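Local structure of RimK-related lysine biosynthesis protein (Thermococcus kodakarensis, 5K2M) at residues E13-A16 against I17-R20; T59-L62 against F63-E66; R110-S114 against L115-L119; C205-P208 against E209-E212. The protein binds ADP and magnesium and is probably an ATP-dependent ligase of the RimK family, LysX subfamily, taking part in amino-acid biosynthesis. All coordinates share one frame; numbering follows the deposited sequence.

How the contacts relate
Contacts 1 and 2 lie inside or at the end of helices packed on the parallel sheet, their centres 22 Å apart. Contacts 3 and 4 belong to the ATP-grasp part, one where a short helix ends and one where a helix begins, with centres 31 Å apart. None touches another, yet all illustrate how near neighbours along the chain hold a helix and finish its ends. In contact 3 the L115 side chain lies about 5 Å from that of the ADP-binding E163, and the L119 side chain about 8 Å from ADP itself; C205 of contact 4 is about 13 Å and E13 of contact 1 about 14 Å from the nucleotide. Contact 2 lies away from the annotated sites.

Contact 1 of 4, residues E13-A16 against I17-R20; sequences EEMA and IKER
I17 lays its longer branch against the carbonyl of E13 one turn back: CG1 comes within 3.2 Å of E13 O, and CD1 passes the same oxygen. The branch reaches it because CG1 stands anti to the carbonyl carbon (chi1 -68°), beside I17 N, which donates to E13 O at 2.9 Å. The equivalent backbone bonds of K18, E19 and R20 to E14, M15 and A16 continue the i to i+4 bonding of the helix. In R20, chi1 (-55°) sets CG anti to the carbonyl carbon, 3.3 Å from A16 O; the bend at chi2 then turns the chain back, with NH1 4.2 Å from A16 CB. R20 NH1 also meets E19 OE2 at 2.7 Å in a salt bridge, approaching the anti lone pair of OE2, which lies 32° out of the guanidinium plane. NH2 has a second acidic partner in D258. K18 instead runs out nearly straight to chi4, its CD 4.5 Å from M15 CE, and its NZ pairs with an acidic side chain of another protein's chain. Helix 12-24 connects strands 2-7 and 26-31 in a beta-alpha-beta unit; I17 packs on I5 and I47 of the parallel sheet and on L263 and V264 of helix 259-272.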
loop_
_atom_site.group_PDB
_atom_site.type_symbol
_atom_site.label_atom_id
_atom_site.label_comp_id
_atom_site.label_asym_id
_atom_site.label_seq_id
_atom_site.Cartn_x
_atom_site.Cartn_y
_atom_site.Cartn_z
ATOM N N GLU A 13 -33.245 42.747 -3.427
ATOM C CA GLU A 13 -31.835 43.026 -3.693
ATOM C C GLU A 13 -31.272 42.175 -4.848
ATOM O O GLU A 13 -30.622 42.713 -5.756
ATOM C CB GLU A 13 -30.983 42.821 -2.435
ATOM C CG GLU A 13 -31.117 43.914 -1.377
ATOM C CD GLU A 13 -32.217 43.656 -0.347
ATOM O OE1 GLU A 13 -32.176 44.299 0.727
ATOM O OE2 GLU A 13 -33.125 42.827 -0.601
ATOM N N GLU A 14 -31.540 40.863 -4.821
ATOM C CA GLU A 14 -31.004 39.939 -5.837
ATOM C C GLU A 14 -31.606 40.176 -7.215
ATOM O O GLU A 14 -30.912 40.076 -8.232
ATOM C CB GLU A 14 -31.183 38.468 -5.424
ATOM C CG GLU A 14 -30.188 37.995 -4.375
ATOM C CD GLU A 14 -30.484 38.522 -2.974
ATOM O OE1 GLU A 14 -31.657 38.445 -2.540
ATOM O OE2 GLU A 14 -29.548 39.017 -2.300
ATOM N N MET A 15 -32.892 40.503 -7.256
ATOM C CA MET A 15 -33.542 40.826 -8.528
ATOM C C MET A 15 -32.969 42.120 -9.125
ATOM O O MET A 15 -32.819 42.233 -10.334
ATOM C CB MET A 15 -35.068 40.938 -8.359
ATOM C CG MET A 15 -35.774 39.663 -7.878
ATOM S SD MET A 15 -35.476 38.164 -8.858
ATOM C CE MET A 15 -36.014 38.645 -10.502
ATOM N N ALA A 16 -32.650 43.094 -8.278
ATOM C CA ALA A 16 -32.040 44.329 -8.752
ATOM C C ALA A 16 -30.614 44.039 -9.240
ATOM O O ALA A 16 -30.196 44.521 -10.293
ATOM C CB ALA A 16 -32.038 45.382 -7.650
ATOM N N ILE A 17 -29.878 43.221 -8.489
ATOM C CA ILE A 17 -28.518 42.864 -8.885
ATOM C C ILE A 17 -28.546 42.173 -10.245
ATOM O O ILE A 17 -27.741 42.479 -11.113
ATOM C CB ILE A 17 -27.818 42.006 -7.814
ATOM C CG1 ILE A 17 -27.565 42.862 -6.571
ATOM C CG2 ILE A 17 -26.476 41.482 -8.317
ATOM C CD1 ILE A 17 -27.314 42.081 -5.308
ATOM N N LYS A 18 -29.503 41.265 -10.427
ATOM C CA LYS A 18 -29.647 40.524 -11.667
ATOM C C LYS A 18 -29.884 41.454 -12.851
ATOM O O LYS A 18 -29.229 41.317 -13.879
ATOM C CB LYS A 18 -30.798 39.528 -11.541
ATOM C CG LYS A 18 -31.196 38.863 -12.849
ATOM C CD LYS A 18 -32.188 37.741 -12.587
ATOM C CE LYS A 18 -32.375 36.840 -13.793
ATOM N NZ LYS A 18 -33.629 37.170 -14.505
ATOM N N GLU A 19 -30.817 42.394 -12.696
ATOM C CA GLU A 19 -31.115 43.369 -13.751
ATOM C C GLU A 19 -29.869 44.162 -14.143
ATOM O O GLU A 19 -29.566 44.283 -15.328
ATOM C CB GLU A 19 -32.236 44.331 -13.322
ATOM C CG GLU A 19 -32.784 45.221 -14.443
ATOM C CD GLU A 19 -31.937 46.460 -14.725
ATOM O OE1 GLU A 19 -31.750 46.820 -15.916
ATOM O OE2 GLU A 19 -31.452 47.089 -13.763
ATOM N N ARG A 20 -29.140 44.679 -13.155
ATOM C CA ARG A 20 -27.954 45.510 -13.440
ATOM C C ARG A 20 -26.863 44.687 -14.108
ATOM O O ARG A 20 -26.270 45.129 -15.084
ATOM C CB ARG A 20 -27.380 46.149 -12.182
ATOM C CG ARG A 20 -28.356 46.979 -11.374
ATOM C CD ARG A 20 -28.808 48.276 -12.026
ATOM N NE ARG A 20 -29.555 49.032 -11.017
ATOM C CZ ARG A 20 -30.781 48.718 -10.575
ATOM N NH1 ARG A 20 -31.472 47.696 -11.091
ATOM N NH2 ARG A 20 -31.338 49.454 -9.616
#

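Contact 2 of 4, residues T59-L62 against F63-E66; sequences TARL and FESE
The last turns of helix 53-65, the crossover between strands 45-49 and 70-71, hold this contact, and the helix ends within it. Backbone bonds from F63 N to T59 O and from E64 N to A60 O run nearly straight, whereas those of S65 and E66 to R61 and L62 are more bent. L62 O accepts from E66 N at 3.2 Å; S65 OG also reaches L62 O, at a modelled 2.5 Å too short to be taken literally. That hydroxyl meets the carbonyl because OG stands between its own backbone N and carbonyl carbon (chi1 78°).

E64 places CG 3.2 Å from A60 O and then runs out extended, bringing OE1 to 3.6 Å from R61 CA. The R61 and E64 side chains cross at about a right angle, their charged planes 42° apart, and R61 NH2 stays 4.4 Å from E64 OE1, well off the guanidinium plane, so only charge attracts them. OE1 is instead bonded to S74 OG. With an alanine at E64, S74 OG would probably lose this acceptor and the R61 charge its nearby counterpart. At the edge of the guanidinium lies S65 N, 3.5 Å from R61 NH2. F63 CD2 passes 3.4 Å from T59 O, and its ring meets F37 and Y41 edge-to-face; T59 OG1 is buried without a partner in the model.

A60 and F63 face strands 45-49 and 70-71, while R61 and L62 pack on F85 and L103 of the second subunit. A helix lying on the two parallel strands it joins is the beta-alpha-beta crossover.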
loop_
_atom_site.group_PDB
_atom_site.type_symbol
_atom_site.label_atom_id
_atom_site.label_comp_id
_atom_site.label_asym_id
_atom_site.label_seq_id
_atom_site.Cartn_x
_atom_site.Cartn_y
_atom_site.Cartn_z
ATOM N N THR A 59 -19.002 29.313 -0.258
ATOM C CA THR A 59 -19.149 29.375 -1.702
ATOM C C THR A 59 -18.134 30.354 -2.329
ATOM O O THR A 59 -17.570 30.029 -3.360
ATOM C CB THR A 59 -20.607 29.498 -2.271
ATOM O OG1 THR A 59 -20.846 30.774 -2.862
ATOM C CG2 THR A 59 -21.659 29.185 -1.298
ATOM N N ALA A 60 -17.849 31.490 -1.688
ATOM C CA ALA A 60 -16.758 32.365 -2.161
ATOM C C ALA A 60 -15.419 31.619 -2.256
ATOM O O ALA A 60 -14.739 31.681 -3.280
ATOM C CB ALA A 60 -16.608 33.589 -1.268
ATOM N N ARG A 61 -15.054 30.903 -1.195
ATOM C CA ARG A 61 -13.785 30.191 -1.161
ATOM C C ARG A 61 -13.692 29.141 -2.257
ATOM O O ARG A 61 -12.641 28.976 -2.857
ATOM C CB ARG A 61 -13.551 29.527 0.210
ATOM C CG ARG A 61 -12.280 28.681 0.285
ATOM C CD ARG A 61 -11.032 29.557 0.222
ATOM N NE ARG A 61 -9.793 28.797 0.074
ATOM C CZ ARG A 61 -9.236 28.464 -1.084
ATOM N NH1 ARG A 61 -8.099 27.783 -1.095
ATOM N NH2 ARG A 61 -9.811 28.788 -2.236
ATOM N N LEU A 62 -14.785 28.420 -2.499
ATOM C CA LEU A 62 -14.820 27.399 -3.543
ATOM C C LEU A 62 -14.686 27.970 -4.971
ATOM O O LEU A 62 -13.941 27.434 -5.804
ATOM C CB LEU A 62 -16.095 26.574 -3.403
ATOM C CG LEU A 62 -16.017 25.614 -2.206
ATOM C CD1 LEU A 62 -17.400 25.194 -1.728
ATOM C CD2 LEU A 62 -15.153 24.417 -2.576
ATOM N N PHE A 63 -15.378 29.059 -5.254
ATOM C CA PHE A 63 -15.189 29.731 -6.537
ATOM C C PHE A 63 -13.753 30.246 -6.716
ATOM O O PHE A 63 -13.181 30.098 -7.804
ATOM C CB PHE A 63 -16.225 30.835 -6.748
ATOM C CG PHE A 63 -17.521 30.328 -7.312
ATOM C CD1 PHE A 63 -17.561 29.783 -8.586
ATOM C CD2 PHE A 63 -18.698 30.388 -6.576
ATOM C CE1 PHE A 63 -18.742 29.290 -9.119
ATOM C CE2 PHE A 63 -19.884 29.917 -7.105
ATOM C CZ PHE A 63 -19.905 29.362 -8.384
ATOM N N GLU A 64 -13.164 30.805 -5.657
ATOM C CA GLU A 64 -11.744 31.205 -5.677
ATOM C C GLU A 64 -10.843 30.000 -5.995
ATOM O O GLU A 64 -9.878 30.128 -6.731
ATOM C CB GLU A 64 -11.322 31.841 -4.343
ATOM C CG GLU A 64 -11.992 33.191 -4.064
ATOM C CD GLU A 64 -11.886 33.661 -2.617
ATOM O OE1 GLU A 64 -11.467 32.887 -1.746
ATOM O OE2 GLU A 64 -12.229 34.828 -2.335
ATOM N N SER A 65 -11.186 28.826 -5.465
ATOM C CA SER A 65 -10.408 27.619 -5.713
ATOM C C SER A 65 -10.482 27.239 -7.188
ATOM O O SER A 65 -9.590 26.569 -7.694
ATOM C CB SER A 65 -10.890 26.448 -4.838
ATOM O OG SER A 65 -12.083 25.856 -5.333
ATOM N N GLU A 66 -11.555 27.655 -7.861
ATOM C CA GLU A 66 -11.691 27.466 -9.305
ATOM C C GLU A 66 -11.107 28.645 -10.112
ATOM O O GLU A 66 -11.326 28.732 -11.315
ATOM C CB GLU A 66 -13.170 27.255 -9.691
ATOM C CG GLU A 66 -13.837 26.006 -9.125
ATOM C CD GLU A 66 -13.229 24.713 -9.652
ATOM O OE1 GLU A 66 -13.340 23.681 -8.963
ATOM O OE2 GLU A 66 -12.625 24.719 -10.749
#

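Contact 3 of 4, residues R110-S114 against L115-L119; sequences RVPDS and LGYPL
V111 O is the acceptor shared by two donors, L115 N and S114 N, both at 3.1 Å; the bond from L115 lies in the carbonyl plane and is nearly straight (160° at the hydrogen). One residue on, P112 O takes G116 N at 2.8 Å, a more bent bond that comes in tilted from its carbonyl plane. G116 then leaves the helix with positive phi (65°), a conformation that suits a residue without a side chain. The hydroxyl of S114 is satisfied by K100 NZ, and R110 NH2 by D33 O of the second subunit.

Apolar contacts fill in around these. P112 stands over one face of the Y117 ring, with CB 4.0 Å from the ring centroid in a CH-pi contact. L119 CD2 tucks against P112 CG at 3.8 Å. V111 CG1, anti to its backbone N (chi1 166°), is thereby placed against L115 CD2 at 3.4 Å, tighter than usual packing.

After the cis peptide before P118, itself backbone-bonded to F164, the chain enters strand 119-122, where L119 is hydrogen-bonded to V135 of strand 133-135. Helix 111-115 lies against the four-stranded antiparallel sheet, with V111 and L115 meeting K100 of strand 99-102 and F161 of strand 159-163.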
loop_
_atom_site.group_PDB
_atom_site.type_symbol
_atom_site.label_atom_id
_atom_site.label_comp_id
_atom_site.label_asym_id
_atom_site.label_seq_id
_atom_site.Cartn_x
_atom_site.Cartn_y
_atom_site.Cartn_z
ATOM N N ARG A 110 -16.049 38.608 34.390
ATOM C CA ARG A 110 -15.151 39.724 34.663
ATOM C C ARG A 110 -15.279 40.897 33.701
ATOM O O ARG A 110 -14.663 41.930 33.920
ATOM C CB ARG A 110 -13.714 39.215 34.659
ATOM C CG ARG A 110 -13.507 38.126 35.687
ATOM C CD ARG A 110 -12.136 38.222 36.297
ATOM N NE ARG A 110 -11.094 37.913 35.319
ATOM C CZ ARG A 110 -10.725 36.685 34.971
ATOM N NH1 ARG A 110 -11.317 35.609 35.492
ATOM N NH2 ARG A 110 -9.764 36.536 34.075
ATOM N N VAL A 111 -16.076 40.747 32.649
ATOM C CA VAL A 111 -16.217 41.793 31.638
ATOM C C VAL A 111 -16.763 43.124 32.221
ATOM O O VAL A 111 -16.287 44.179 31.848
ATOM C CB VAL A 111 -17.049 41.280 30.449
ATOM C CG1 VAL A 111 -17.505 42.413 29.560
ATOM C CG2 VAL A 111 -16.224 40.284 29.656
ATOM N N PRO A 112 -17.735 43.072 33.157
ATOM C CA PRO A 112 -18.232 44.315 33.787
ATOM C C PRO A 112 -17.186 45.102 34.587
ATOM O O PRO A 112 -17.345 46.305 34.774
ATOM C CB PRO A 112 -19.342 43.822 34.705
ATOM C CG PRO A 112 -19.792 42.551 34.078
ATOM C CD PRO A 112 -18.542 41.909 33.562
ATOM N N ASP A 113 -16.130 44.424 35.030
ATOM C CA ASP A 113 -14.985 45.070 35.673
ATOM C C ASP A 113 -14.408 46.215 34.803
ATOM O O ASP A 113 -14.006 47.251 35.326
ATOM C CB ASP A 113 -13.872 44.035 35.972
ATOM C CG ASP A 113 -14.369 42.797 36.767
ATOM O OD1 ASP A 113 -15.566 42.734 37.129
ATOM O OD2 ASP A 113 -13.545 41.881 37.034
ATOM N N SER A 114 -14.359 46.000 33.485
ATOM C CA SER A 114 -13.885 47.002 32.510
ATOM C C SER A 114 -15.013 47.888 32.009
ATOM O O SER A 114 -14.863 49.097 31.916
ATOM C CB SER A 114 -13.293 46.312 31.263
ATOM O OG SER A 114 -12.214 45.441 31.572
ATOM N N LEU A 115 -16.133 47.272 31.652
ATOM C CA LEU A 115 -17.155 47.939 30.864
ATOM C C LEU A 115 -18.235 48.583 31.717
ATOM O O LEU A 115 -18.933 49.488 31.262
ATOM C CB LEU A 115 -17.802 46.926 29.920
ATOM C CG LEU A 115 -17.362 46.835 28.452
ATOM C CD1 LEU A 115 -15.984 47.387 28.155
ATOM C CD2 LEU A 115 -17.504 45.411 27.954
ATOM N N GLY A 116 -18.390 48.113 32.948
ATOM C CA GLY A 116 -19.513 48.544 33.772
ATOM C C GLY A 116 -20.836 48.092 33.177
ATOM O O GLY A 116 -20.875 47.381 32.169
ATOM N N TYR A 117 -21.922 48.510 33.804
ATOM C CA TYR A 117 -23.255 48.138 33.373
ATOM C C TYR A 117 -23.950 49.418 33.016
ATOM O O TYR A 117 -23.679 50.431 33.618
ATOM C CB TYR A 117 -24.039 47.477 34.506
ATOM C CG TYR A 117 -23.570 46.098 34.924
ATOM C CD1 TYR A 117 -23.850 44.971 34.144
ATOM C CD2 TYR A 117 -22.883 45.912 36.130
ATOM C CE1 TYR A 117 -23.440 43.698 34.544
ATOM C CE2 TYR A 117 -22.468 44.656 36.533
ATOM C CZ TYR A 117 -22.751 43.551 35.752
ATOM O OH TYR A 117 -22.330 42.314 36.181
ATOM N N PRO A 118 -24.878 49.382 32.059
ATOM C CA PRO A 118 -25.301 48.189 31.347
ATOM C C PRO A 118 -24.371 47.893 30.191
ATOM O O PRO A 118 -23.709 48.788 29.681
ATOM C CB PRO A 118 -26.692 48.564 30.845
ATOM C CG PRO A 118 -26.648 50.036 30.683
ATOM C CD PRO A 118 -25.593 50.582 31.595
ATOM N N LEU A 119 -24.322 46.641 29.783
ATOM C CA LEU A 119 -23.499 46.263 28.656
ATOM C C LEU A 119 -24.334 45.479 27.658
ATOM O O LEU A 119 -25.463 45.076 27.948
ATOM C CB LEU A 119 -22.249 45.498 29.112
ATOM C CG LEU A 119 -22.423 44.289 30.029
ATOM C CD1 LEU A 119 -22.792 43.067 29.207
ATOM C CD2 LEU A 119 -21.142 44.011 30.788
#

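Contact 4 of 4, residues C205-P208 against E209-E212; sequences CSDP and EVEE
The carboxylate of D207 is the flat group that matters here, and E209 N meets its OD1 from above the plane, 39° out of it, at 2.8 Å. V210 CG1 lies over the face on that same side, 3.8 Å from both CG and OD2 of D207, and E209 CB is also near, 3.1 Å from D207 OD1. The D207 and E209 side chains lie side by side, pointing the same way, with their carboxylate planes 75° apart; D207 OD1 to E209 OE1 is 4.7 Å, so the like charges are not in contact.

D207 is the N-cap of helix 208-219. With CG anti to its backbone N (chi1 -180°), the carboxylate swings forward over the first turn and accepts from E209, while its backbone oxygen takes V210 N at 3.1 Å from above the carbonyl plane. P208 opens the helix, having no N-H to offer, and its oxygen receives a weak bond from E212 N. Beneath the cap, D207 CB lies 3.6 Å from V210 CG1, and C205 SG touches V210 CG2 at 4.0 Å. C205 and V210 both pack on A184 of strand 180-188, and V210 reaches L237 of strand 236-243, which seats the helix start on the sheet.

Replacing D207 with an alanine would probably leave E209 N without its capping acceptor and V210 CG1 without the group packed on it.

Chemically, an anionic cap at the amino end of a helix is likely to be stabilised by the helix dipole, whose positive end faces it, although D207 and E209 may repel each other somewhat.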
loop_
_atom_site.group_PDB
_atom_site.type_symbol
_atom_site.label_atom_id
_atom_site.label_comp_id
_atom_site.label_asym_id
_atom_site.label_seq_id
_atom_site.Cartn_x
_atom_site.Cartn_y
_atom_site.Cartn_z
ATOM N N CYS A 205 -29.765 59.824 5.343
ATOM C CA CYS A 205 -28.762 60.461 6.203
ATOM C C CYS A 205 -27.723 61.189 5.374
ATOM O O CYS A 205 -27.043 60.576 4.552
ATOM C CB CYS A 205 -28.057 59.433 7.074
ATOM S SG CYS A 205 -26.676 60.143 7.998
ATOM N N SER A 206 -27.578 62.485 5.629
ATOM C CA SER A 206 -26.705 63.342 4.833
ATOM C C SER A 206 -25.586 64.024 5.628
ATOM O O SER A 206 -25.003 65.005 5.170
ATOM C CB SER A 206 -27.547 64.419 4.148
ATOM O OG SER A 206 -26.899 64.809 2.960
ATOM N N ASP A 207 -25.288 63.511 6.816
ATOM C CA ASP A 207 -24.216 64.052 7.636
ATOM C C ASP A 207 -22.847 63.805 6.958
ATOM O O ASP A 207 -22.465 62.662 6.755
ATOM C CB ASP A 207 -24.307 63.406 9.011
ATOM C CG ASP A 207 -23.247 63.890 9.978
ATOM O OD1 ASP A 207 -22.258 64.520 9.553
ATOM O OD2 ASP A 207 -23.412 63.612 11.183
ATOM N N PRO A 208 -22.108 64.885 6.590
ATOM C CA PRO A 208 -20.785 64.723 5.937
ATOM C C PRO A 208 -19.764 63.971 6.787
ATOM O O PRO A 208 -18.833 63.355 6.257
ATOM C CB PRO A 208 -20.316 66.166 5.706
ATOM C CG PRO A 208 -21.111 66.997 6.663
ATOM C CD PRO A 208 -22.437 66.304 6.816
ATOM N N GLU A 209 -19.938 64.029 8.100
ATOM C CA GLU A 209 -19.101 63.272 9.025
ATOM C C GLU A 209 -19.236 61.753 8.875
ATOM O O GLU A 209 -18.253 61.030 9.000
ATOM C CB GLU A 209 -19.436 63.671 10.458
ATOM C CG GLU A 209 -18.295 63.473 11.431
ATOM C CD GLU A 209 -18.528 64.214 12.728
ATOM O OE1 GLU A 209 -18.855 65.421 12.669
ATOM O OE2 GLU A 209 -18.392 63.582 13.798
ATOM N N VAL A 210 -20.438 61.263 8.598
ATOM C CA VAL A 210 -20.609 59.818 8.482
ATOM C C VAL A 210 -19.948 59.320 7.198
ATOM O O VAL A 210 -19.424 58.202 7.172
ATOM C CB VAL A 210 -22.074 59.307 8.629
ATOM C CG1 VAL A 210 -22.851 60.132 9.642
ATOM C CG2 VAL A 210 -22.800 59.224 7.293
ATOM N N GLU A 211 -19.944 60.152 6.154
ATOM C CA GLU A 211 -19.313 59.772 4.888
ATOM C C GLU A 211 -17.828 59.482 5.072
ATOM O O GLU A 211 -17.336 58.431 4.642
ATOM C CB GLU A 211 -19.514 60.850 3.806
ATOM C CG GLU A 211 -18.668 60.622 2.556
ATOM C CD GLU A 211 -19.060 61.497 1.379
ATOM O OE1 GLU A 211 -20.057 62.250 1.481
ATOM O OE2 GLU A 211 -18.354 61.429 0.347
ATOM N N GLU A 212 -17.126 60.413 5.707
ATOM C CA GLU A 212 -15.689 60.283 5.936
ATOM C C GLU A 212 -15.366 59.135 6.870
ATOM O O GLU A 212 -14.425 58.386 6.629
ATOM C CB GLU A 212 -15.120 61.582 6.506
ATOM C CG GLU A 212 -13.620 61.555 6.753
ATOM C CD GLU A 212 -13.093 62.857 7.337
ATOM O OE1 GLU A 212 -12.137 62.786 8.139
ATOM O OE2 GLU A 212 -13.631 63.945 7.007
#